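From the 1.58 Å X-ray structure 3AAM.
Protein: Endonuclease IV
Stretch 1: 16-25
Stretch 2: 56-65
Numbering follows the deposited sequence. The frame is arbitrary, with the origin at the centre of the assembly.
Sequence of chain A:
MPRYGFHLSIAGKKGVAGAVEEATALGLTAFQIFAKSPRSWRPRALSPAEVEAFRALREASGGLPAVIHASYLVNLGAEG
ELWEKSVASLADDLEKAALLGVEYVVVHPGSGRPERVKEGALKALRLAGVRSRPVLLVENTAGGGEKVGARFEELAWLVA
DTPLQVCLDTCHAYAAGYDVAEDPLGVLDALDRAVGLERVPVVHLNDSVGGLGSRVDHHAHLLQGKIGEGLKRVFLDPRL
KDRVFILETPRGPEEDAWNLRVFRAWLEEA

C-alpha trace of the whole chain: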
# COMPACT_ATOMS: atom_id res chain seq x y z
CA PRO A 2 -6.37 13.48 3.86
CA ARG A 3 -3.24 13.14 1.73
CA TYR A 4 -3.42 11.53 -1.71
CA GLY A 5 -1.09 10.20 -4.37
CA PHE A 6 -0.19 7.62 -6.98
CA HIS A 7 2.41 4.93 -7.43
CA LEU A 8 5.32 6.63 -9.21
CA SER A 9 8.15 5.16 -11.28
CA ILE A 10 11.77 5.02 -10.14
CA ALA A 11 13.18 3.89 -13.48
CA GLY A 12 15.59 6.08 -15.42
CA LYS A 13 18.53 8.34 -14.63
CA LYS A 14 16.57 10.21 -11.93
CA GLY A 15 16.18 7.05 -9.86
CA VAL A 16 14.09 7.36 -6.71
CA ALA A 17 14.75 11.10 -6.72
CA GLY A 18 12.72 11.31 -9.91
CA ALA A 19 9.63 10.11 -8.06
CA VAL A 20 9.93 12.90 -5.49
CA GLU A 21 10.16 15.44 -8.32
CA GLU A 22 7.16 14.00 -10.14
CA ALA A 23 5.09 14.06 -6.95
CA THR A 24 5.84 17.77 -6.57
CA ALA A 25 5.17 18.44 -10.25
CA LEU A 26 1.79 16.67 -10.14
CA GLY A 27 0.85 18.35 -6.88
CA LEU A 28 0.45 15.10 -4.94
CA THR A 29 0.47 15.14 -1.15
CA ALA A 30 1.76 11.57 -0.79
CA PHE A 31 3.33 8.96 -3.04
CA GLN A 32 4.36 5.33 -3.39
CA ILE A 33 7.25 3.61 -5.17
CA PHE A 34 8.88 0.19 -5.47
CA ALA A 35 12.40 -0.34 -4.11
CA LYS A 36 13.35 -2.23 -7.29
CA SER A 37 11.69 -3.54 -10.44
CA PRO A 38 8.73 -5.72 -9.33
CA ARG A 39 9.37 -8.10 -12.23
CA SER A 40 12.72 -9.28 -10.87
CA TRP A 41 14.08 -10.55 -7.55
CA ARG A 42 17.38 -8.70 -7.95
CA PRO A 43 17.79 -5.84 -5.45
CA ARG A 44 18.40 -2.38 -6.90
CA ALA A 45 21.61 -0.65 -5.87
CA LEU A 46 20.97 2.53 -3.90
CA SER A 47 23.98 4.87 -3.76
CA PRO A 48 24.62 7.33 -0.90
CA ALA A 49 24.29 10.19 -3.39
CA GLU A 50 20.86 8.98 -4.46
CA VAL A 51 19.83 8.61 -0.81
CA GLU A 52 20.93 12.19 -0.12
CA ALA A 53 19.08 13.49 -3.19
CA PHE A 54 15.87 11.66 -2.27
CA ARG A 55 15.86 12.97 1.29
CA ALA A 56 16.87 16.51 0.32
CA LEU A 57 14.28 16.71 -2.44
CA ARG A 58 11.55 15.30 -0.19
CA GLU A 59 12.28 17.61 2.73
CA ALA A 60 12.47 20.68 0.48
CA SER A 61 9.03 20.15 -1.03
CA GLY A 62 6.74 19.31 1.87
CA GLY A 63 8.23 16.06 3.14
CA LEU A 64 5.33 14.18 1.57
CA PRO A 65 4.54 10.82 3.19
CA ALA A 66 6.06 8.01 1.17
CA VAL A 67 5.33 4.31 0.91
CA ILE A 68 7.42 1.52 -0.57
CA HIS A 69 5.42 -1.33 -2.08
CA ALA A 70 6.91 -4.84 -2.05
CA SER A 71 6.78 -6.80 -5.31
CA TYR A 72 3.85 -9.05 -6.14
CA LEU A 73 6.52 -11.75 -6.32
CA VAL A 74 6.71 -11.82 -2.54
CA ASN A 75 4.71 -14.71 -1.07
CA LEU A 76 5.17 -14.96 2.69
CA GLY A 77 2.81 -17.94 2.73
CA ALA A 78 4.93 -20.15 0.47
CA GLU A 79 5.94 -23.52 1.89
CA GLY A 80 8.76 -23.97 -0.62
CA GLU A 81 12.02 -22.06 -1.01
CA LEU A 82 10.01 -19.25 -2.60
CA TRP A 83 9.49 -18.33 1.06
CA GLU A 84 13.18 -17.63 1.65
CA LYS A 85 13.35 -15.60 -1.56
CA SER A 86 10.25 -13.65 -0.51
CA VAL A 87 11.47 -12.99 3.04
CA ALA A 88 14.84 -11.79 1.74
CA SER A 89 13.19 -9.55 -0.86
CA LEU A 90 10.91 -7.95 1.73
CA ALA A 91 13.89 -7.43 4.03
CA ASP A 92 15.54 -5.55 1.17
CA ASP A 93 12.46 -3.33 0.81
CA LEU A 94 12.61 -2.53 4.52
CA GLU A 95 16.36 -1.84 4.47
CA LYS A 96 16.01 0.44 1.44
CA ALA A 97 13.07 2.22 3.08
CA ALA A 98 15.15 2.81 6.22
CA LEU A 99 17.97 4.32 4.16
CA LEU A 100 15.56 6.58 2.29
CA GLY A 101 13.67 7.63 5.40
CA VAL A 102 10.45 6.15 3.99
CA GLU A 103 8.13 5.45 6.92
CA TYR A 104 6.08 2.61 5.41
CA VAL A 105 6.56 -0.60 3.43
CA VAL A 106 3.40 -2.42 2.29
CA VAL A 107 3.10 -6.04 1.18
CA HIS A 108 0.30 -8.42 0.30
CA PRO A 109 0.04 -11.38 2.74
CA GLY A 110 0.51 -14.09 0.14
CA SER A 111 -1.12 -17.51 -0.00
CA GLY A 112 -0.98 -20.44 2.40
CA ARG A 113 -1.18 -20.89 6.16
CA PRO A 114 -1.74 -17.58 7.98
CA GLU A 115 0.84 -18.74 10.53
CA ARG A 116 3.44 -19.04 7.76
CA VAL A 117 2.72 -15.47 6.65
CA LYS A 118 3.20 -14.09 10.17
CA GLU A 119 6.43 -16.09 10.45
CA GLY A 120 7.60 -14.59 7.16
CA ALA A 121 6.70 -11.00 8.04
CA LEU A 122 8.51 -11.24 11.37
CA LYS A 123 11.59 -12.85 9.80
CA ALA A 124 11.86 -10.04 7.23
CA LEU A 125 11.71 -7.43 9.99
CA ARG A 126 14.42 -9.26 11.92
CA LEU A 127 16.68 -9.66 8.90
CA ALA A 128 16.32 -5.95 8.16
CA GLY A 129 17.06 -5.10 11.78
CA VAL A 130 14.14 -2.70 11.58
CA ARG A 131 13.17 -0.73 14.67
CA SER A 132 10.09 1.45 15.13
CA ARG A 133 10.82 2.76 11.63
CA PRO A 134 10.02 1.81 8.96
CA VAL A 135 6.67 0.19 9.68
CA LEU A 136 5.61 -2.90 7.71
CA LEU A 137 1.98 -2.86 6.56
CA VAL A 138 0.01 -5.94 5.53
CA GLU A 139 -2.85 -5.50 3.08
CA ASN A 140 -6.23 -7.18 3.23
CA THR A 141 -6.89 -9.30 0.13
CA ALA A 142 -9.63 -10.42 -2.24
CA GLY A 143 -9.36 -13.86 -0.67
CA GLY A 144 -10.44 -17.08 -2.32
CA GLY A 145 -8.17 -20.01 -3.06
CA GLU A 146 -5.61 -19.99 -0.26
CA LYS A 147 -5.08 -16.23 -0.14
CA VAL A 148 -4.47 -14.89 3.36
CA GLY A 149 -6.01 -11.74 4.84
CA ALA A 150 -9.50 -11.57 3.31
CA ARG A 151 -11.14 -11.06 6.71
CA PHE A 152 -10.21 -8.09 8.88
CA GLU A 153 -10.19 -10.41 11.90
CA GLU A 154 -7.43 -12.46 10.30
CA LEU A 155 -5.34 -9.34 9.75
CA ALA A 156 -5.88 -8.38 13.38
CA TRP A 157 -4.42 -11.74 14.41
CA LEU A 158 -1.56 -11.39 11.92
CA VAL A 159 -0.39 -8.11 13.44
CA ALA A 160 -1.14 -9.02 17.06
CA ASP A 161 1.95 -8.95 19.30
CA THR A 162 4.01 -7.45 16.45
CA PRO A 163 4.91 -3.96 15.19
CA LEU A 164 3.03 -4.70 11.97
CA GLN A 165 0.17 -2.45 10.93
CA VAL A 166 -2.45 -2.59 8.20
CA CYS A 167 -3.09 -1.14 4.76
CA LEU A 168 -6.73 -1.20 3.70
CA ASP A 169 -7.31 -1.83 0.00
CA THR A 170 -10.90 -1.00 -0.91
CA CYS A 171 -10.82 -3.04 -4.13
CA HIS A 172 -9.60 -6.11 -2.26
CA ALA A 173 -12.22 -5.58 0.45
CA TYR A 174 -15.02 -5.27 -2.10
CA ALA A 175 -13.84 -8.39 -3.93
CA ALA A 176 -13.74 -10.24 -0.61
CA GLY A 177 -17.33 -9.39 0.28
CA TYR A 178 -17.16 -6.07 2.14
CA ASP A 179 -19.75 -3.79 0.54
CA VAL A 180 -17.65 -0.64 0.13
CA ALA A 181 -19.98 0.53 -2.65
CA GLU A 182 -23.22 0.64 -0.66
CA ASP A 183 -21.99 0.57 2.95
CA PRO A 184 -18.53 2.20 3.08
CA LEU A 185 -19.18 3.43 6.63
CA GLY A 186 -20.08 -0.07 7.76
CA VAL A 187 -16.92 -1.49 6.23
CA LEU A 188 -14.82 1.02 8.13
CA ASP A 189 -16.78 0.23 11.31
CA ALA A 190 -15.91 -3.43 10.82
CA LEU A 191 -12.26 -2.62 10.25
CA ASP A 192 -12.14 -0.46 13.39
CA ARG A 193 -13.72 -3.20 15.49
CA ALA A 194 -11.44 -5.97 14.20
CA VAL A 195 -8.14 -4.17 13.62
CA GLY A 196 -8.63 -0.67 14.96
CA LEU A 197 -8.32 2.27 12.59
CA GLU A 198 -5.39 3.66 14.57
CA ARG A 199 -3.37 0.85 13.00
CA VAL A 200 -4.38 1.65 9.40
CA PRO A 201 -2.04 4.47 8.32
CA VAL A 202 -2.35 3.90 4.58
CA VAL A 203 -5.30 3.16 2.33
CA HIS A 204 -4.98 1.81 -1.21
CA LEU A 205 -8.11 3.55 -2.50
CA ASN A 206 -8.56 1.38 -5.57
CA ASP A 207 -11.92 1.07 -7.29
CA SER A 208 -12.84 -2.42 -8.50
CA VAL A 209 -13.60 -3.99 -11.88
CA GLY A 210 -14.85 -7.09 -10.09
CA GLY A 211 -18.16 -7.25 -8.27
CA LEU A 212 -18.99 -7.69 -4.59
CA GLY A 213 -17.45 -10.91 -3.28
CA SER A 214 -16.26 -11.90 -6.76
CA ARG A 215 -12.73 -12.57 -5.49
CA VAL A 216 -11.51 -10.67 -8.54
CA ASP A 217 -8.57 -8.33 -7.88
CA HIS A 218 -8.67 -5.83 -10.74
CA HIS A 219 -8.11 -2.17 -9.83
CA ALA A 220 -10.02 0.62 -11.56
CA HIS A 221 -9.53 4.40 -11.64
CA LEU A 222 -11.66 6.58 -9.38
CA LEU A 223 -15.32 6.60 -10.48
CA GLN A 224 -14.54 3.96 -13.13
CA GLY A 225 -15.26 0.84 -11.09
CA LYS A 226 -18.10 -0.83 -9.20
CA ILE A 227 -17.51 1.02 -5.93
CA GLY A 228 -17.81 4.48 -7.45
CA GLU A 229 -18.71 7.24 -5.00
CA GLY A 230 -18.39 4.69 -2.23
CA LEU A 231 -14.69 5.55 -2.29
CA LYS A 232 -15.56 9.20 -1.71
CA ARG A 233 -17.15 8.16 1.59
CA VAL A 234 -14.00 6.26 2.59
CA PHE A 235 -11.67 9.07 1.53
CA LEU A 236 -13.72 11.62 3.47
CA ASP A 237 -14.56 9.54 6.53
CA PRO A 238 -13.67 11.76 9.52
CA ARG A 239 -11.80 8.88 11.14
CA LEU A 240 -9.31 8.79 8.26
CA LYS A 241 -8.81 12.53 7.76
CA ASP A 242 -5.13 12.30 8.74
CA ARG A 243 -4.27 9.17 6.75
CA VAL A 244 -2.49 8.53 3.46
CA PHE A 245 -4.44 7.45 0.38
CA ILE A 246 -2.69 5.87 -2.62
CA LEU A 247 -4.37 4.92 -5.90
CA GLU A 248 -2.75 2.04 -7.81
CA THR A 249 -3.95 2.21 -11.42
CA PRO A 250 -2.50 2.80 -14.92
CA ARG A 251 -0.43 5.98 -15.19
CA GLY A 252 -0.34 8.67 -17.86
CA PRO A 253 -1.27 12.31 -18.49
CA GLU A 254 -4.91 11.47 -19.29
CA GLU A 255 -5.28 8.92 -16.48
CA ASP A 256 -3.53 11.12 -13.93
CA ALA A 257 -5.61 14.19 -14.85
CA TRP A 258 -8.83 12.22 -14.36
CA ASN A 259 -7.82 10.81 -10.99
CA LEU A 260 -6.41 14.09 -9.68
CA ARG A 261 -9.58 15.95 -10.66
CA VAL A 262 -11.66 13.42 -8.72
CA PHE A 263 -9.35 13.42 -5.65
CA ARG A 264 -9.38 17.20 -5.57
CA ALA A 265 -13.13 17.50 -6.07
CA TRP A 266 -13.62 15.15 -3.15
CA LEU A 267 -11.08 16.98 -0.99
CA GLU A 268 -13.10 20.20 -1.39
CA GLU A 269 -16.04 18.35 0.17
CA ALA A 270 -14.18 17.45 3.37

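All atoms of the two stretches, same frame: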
# COMPACT_ATOMS: atom_id res chain seq x y z
N VAL A 16 15.16 7.08 -7.66
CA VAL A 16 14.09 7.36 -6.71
C VAL A 16 13.85 8.86 -6.55
O VAL A 16 12.77 9.28 -6.16
CB VAL A 16 14.38 6.73 -5.33
CG1 VAL A 16 14.44 5.22 -5.45
CG2 VAL A 16 15.69 7.27 -4.77
N ALA A 17 14.88 9.65 -6.84
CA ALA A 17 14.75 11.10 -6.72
C ALA A 17 13.73 11.60 -7.74
O ALA A 17 13.02 12.58 -7.50
CB ALA A 17 16.10 11.77 -6.96
N GLY A 18 13.66 10.92 -8.88
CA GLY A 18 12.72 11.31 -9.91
C GLY A 18 11.27 11.24 -9.44
O GLY A 18 10.44 12.04 -9.85
N ALA A 19 10.98 10.27 -8.58
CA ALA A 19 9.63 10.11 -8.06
C ALA A 19 9.26 11.30 -7.17
O ALA A 19 8.13 11.78 -7.22
CB ALA A 19 9.52 8.81 -7.26
N VAL A 20 10.20 11.75 -6.36
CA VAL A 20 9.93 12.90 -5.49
C VAL A 20 9.60 14.10 -6.37
O VAL A 20 8.64 14.83 -6.11
CB VAL A 20 11.15 13.24 -4.60
CG1 VAL A 20 10.82 14.42 -3.70
CG2 VAL A 20 11.55 12.04 -3.77
N GLU A 21 10.39 14.31 -7.42
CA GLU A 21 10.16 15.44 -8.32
C GLU A 21 8.82 15.36 -9.01
O GLU A 21 8.13 16.38 -9.16
CB GLU A 21 11.27 15.52 -9.37
CG GLU A 21 12.65 15.72 -8.79
CD GLU A 21 13.69 15.99 -9.86
OE1 GLU A 21 14.90 15.93 -9.54
OE2 GLU A 21 13.30 16.26 -11.01
N GLU A 22 8.43 14.17 -9.46
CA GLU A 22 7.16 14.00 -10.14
C GLU A 22 5.99 14.24 -9.19
O GLU A 22 4.96 14.79 -9.59
CB GLU A 22 7.05 12.61 -10.77
CG GLU A 22 5.71 12.35 -11.44
CD GLU A 22 5.67 11.05 -12.23
OE1 GLU A 22 6.50 10.17 -11.96
OE2 GLU A 22 4.79 10.92 -13.11
N ALA A 23 6.14 13.84 -7.93
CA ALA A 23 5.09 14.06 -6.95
C ALA A 23 4.86 15.56 -6.78
O ALA A 23 3.72 16.02 -6.72
CB ALA A 23 5.46 13.42 -5.62
N THR A 24 5.95 16.32 -6.71
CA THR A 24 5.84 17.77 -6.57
C THR A 24 5.22 18.39 -7.82
O THR A 24 4.36 19.27 -7.73
CB THR A 24 7.21 18.42 -6.34
OG1 THR A 24 7.79 17.88 -5.14
CG2 THR A 24 7.07 19.93 -6.20
N ALA A 25 5.66 17.91 -8.98
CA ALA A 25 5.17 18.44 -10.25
C ALA A 25 3.67 18.19 -10.43
O ALA A 25 2.95 19.05 -10.95
CB ALA A 25 5.95 17.81 -11.40
N ALA A 56 16.82 15.06 0.50
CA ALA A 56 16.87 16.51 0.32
C ALA A 56 15.69 17.02 -0.50
O ALA A 56 15.08 18.03 -0.16
CB ALA A 56 18.19 16.91 -0.34
N LEU A 57 15.39 16.32 -1.59
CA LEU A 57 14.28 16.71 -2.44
C LEU A 57 12.95 16.59 -1.69
O LEU A 57 12.10 17.48 -1.77
CB LEU A 57 14.25 15.86 -3.71
CG LEU A 57 15.34 16.16 -4.74
CD1 LEU A 57 15.40 15.04 -5.77
CD2 LEU A 57 15.04 17.50 -5.42
N ARG A 58 12.78 15.50 -0.95
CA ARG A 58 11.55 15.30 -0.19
C ARG A 58 11.34 16.38 0.86
O ARG A 58 10.27 16.98 0.94
CB ARG A 58 11.56 13.93 0.50
CG ARG A 58 10.87 12.83 -0.28
CD ARG A 58 9.91 12.06 0.61
NE ARG A 58 10.59 11.42 1.73
CZ ARG A 58 9.97 10.78 2.72
NH1 ARG A 58 10.67 10.23 3.70
NH2 ARG A 58 8.65 10.70 2.74
N GLU A 59 12.36 16.61 1.67
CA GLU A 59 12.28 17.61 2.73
C GLU A 59 12.06 19.03 2.22
O GLU A 59 11.39 19.83 2.88
CB GLU A 59 13.54 17.52 3.59
CG GLU A 59 13.69 16.15 4.25
CD GLU A 59 15.08 15.88 4.78
OE1 GLU A 59 15.31 14.77 5.31
OE2 GLU A 59 15.95 16.77 4.66
N ALA A 60 12.60 19.34 1.05
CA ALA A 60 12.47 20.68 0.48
C ALA A 60 11.08 20.97 -0.08
O ALA A 60 10.66 22.13 -0.15
CB ALA A 60 13.50 20.88 -0.62
N SER A 61 10.36 19.93 -0.47
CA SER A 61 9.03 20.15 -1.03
C SER A 61 7.89 19.50 -0.25
O SER A 61 7.11 18.74 -0.80
CB SER A 61 8.98 19.69 -2.49
OG SER A 61 9.68 20.60 -3.32
N GLY A 62 7.82 19.82 1.04
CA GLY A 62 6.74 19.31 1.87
C GLY A 62 6.94 18.03 2.66
O GLY A 62 6.11 17.71 3.51
N GLY A 63 8.02 17.29 2.41
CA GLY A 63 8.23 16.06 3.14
C GLY A 63 7.00 15.16 3.04
O GLY A 63 6.52 14.63 4.04
N LEU A 64 6.50 15.00 1.82
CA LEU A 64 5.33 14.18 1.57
C LEU A 64 5.50 12.75 2.03
O LEU A 64 6.54 12.13 1.79
CB LEU A 64 5.00 14.16 0.07
CG LEU A 64 4.36 15.37 -0.60
CD1 LEU A 64 5.16 16.63 -0.34
CD2 LEU A 64 4.26 15.08 -2.08
N PRO A 65 4.48 12.20 2.71
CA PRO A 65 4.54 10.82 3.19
C PRO A 65 4.82 9.91 2.01
O PRO A 65 4.24 10.07 0.93
CB PRO A 65 3.15 10.60 3.77
CG PRO A 65 2.77 11.96 4.25
CD PRO A 65 3.22 12.84 3.11

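Stretch 1 belongs to a helix that continues beyond it. Stretch 2 begins with the last turn of a second helix, which ends at Ala60, and continues as a loop. The two helices run in nearly the same direction, 19° apart, with an axial approach of 9.3 Å. No hydrogen bond crosses between the stretches. They are held by packing, and the contact buries 348 Å², both sides summed.

Val16 makes no contact with stretch 2. The contact begins one residue later, at Ala17. Its CB lies 3.5 Å from Leu57 CD1. The small methyl group leaves space for the end of the leucine. Gly18 and Ala19 do not touch stretch 2.

Val20 is the centre of the packing. Its CA is 6.0 Å from the CA of Arg58, and its CA-to-CB bond points toward stretch 2. With chi1 in the t rotamer, both methyls are in use. Val20 CG1 packs 3.7 Å from Leu57 CB and 3.5 Å from the backbone N of Arg58. Val20 CG2 lies 3.6 Å from Arg58 CG. A compact branched side chain suits this narrow gap, since it meets both a side chain and the backbone of the facing helix.

Arg58 points sideways at CB. Its CG packs on Val20, and its guanidinium group lies at the loop. There, Arg58 NH2 donates a hydrogen bond of 2.7 Å to Leu64 O. NH1 is satisfied elsewhere in the structure. The backbone helps to close the same turn: Gly63 N donates to Arg58 O at 2.7 Å.

Glu21 points sideways at CB, but its end comes nearer. Glu21 OE1 is 3.9 Å from Leu57 CD1. Glu21 is partly exposed, as suits a charged residue at the border of an apolar contact. Leu57 thus touches Ala17, Val20 and Glu21, and it has the largest area covered by the other stretch. Glu22 is out of reach.

Ala23 is buried and points toward stretch 2. Its CB is 4.1 Å from Leu64 CD2. Leu64 brings the loop back to the helix, with its own CA-to-CB bond directed toward stretch 1. The preceding glycines suit the turn. Gly62 has a positive phi of 93°, and a CB there would clash with Leu64 CD1. Gly63 also has a positive phi, 53°.

Thr24 ends the contact at an exposed position. Its OG1 lies 3.4 Å from Ser61 CB, where stretch 2 leaves helical geometry. Ala25 does not reach stretch 2.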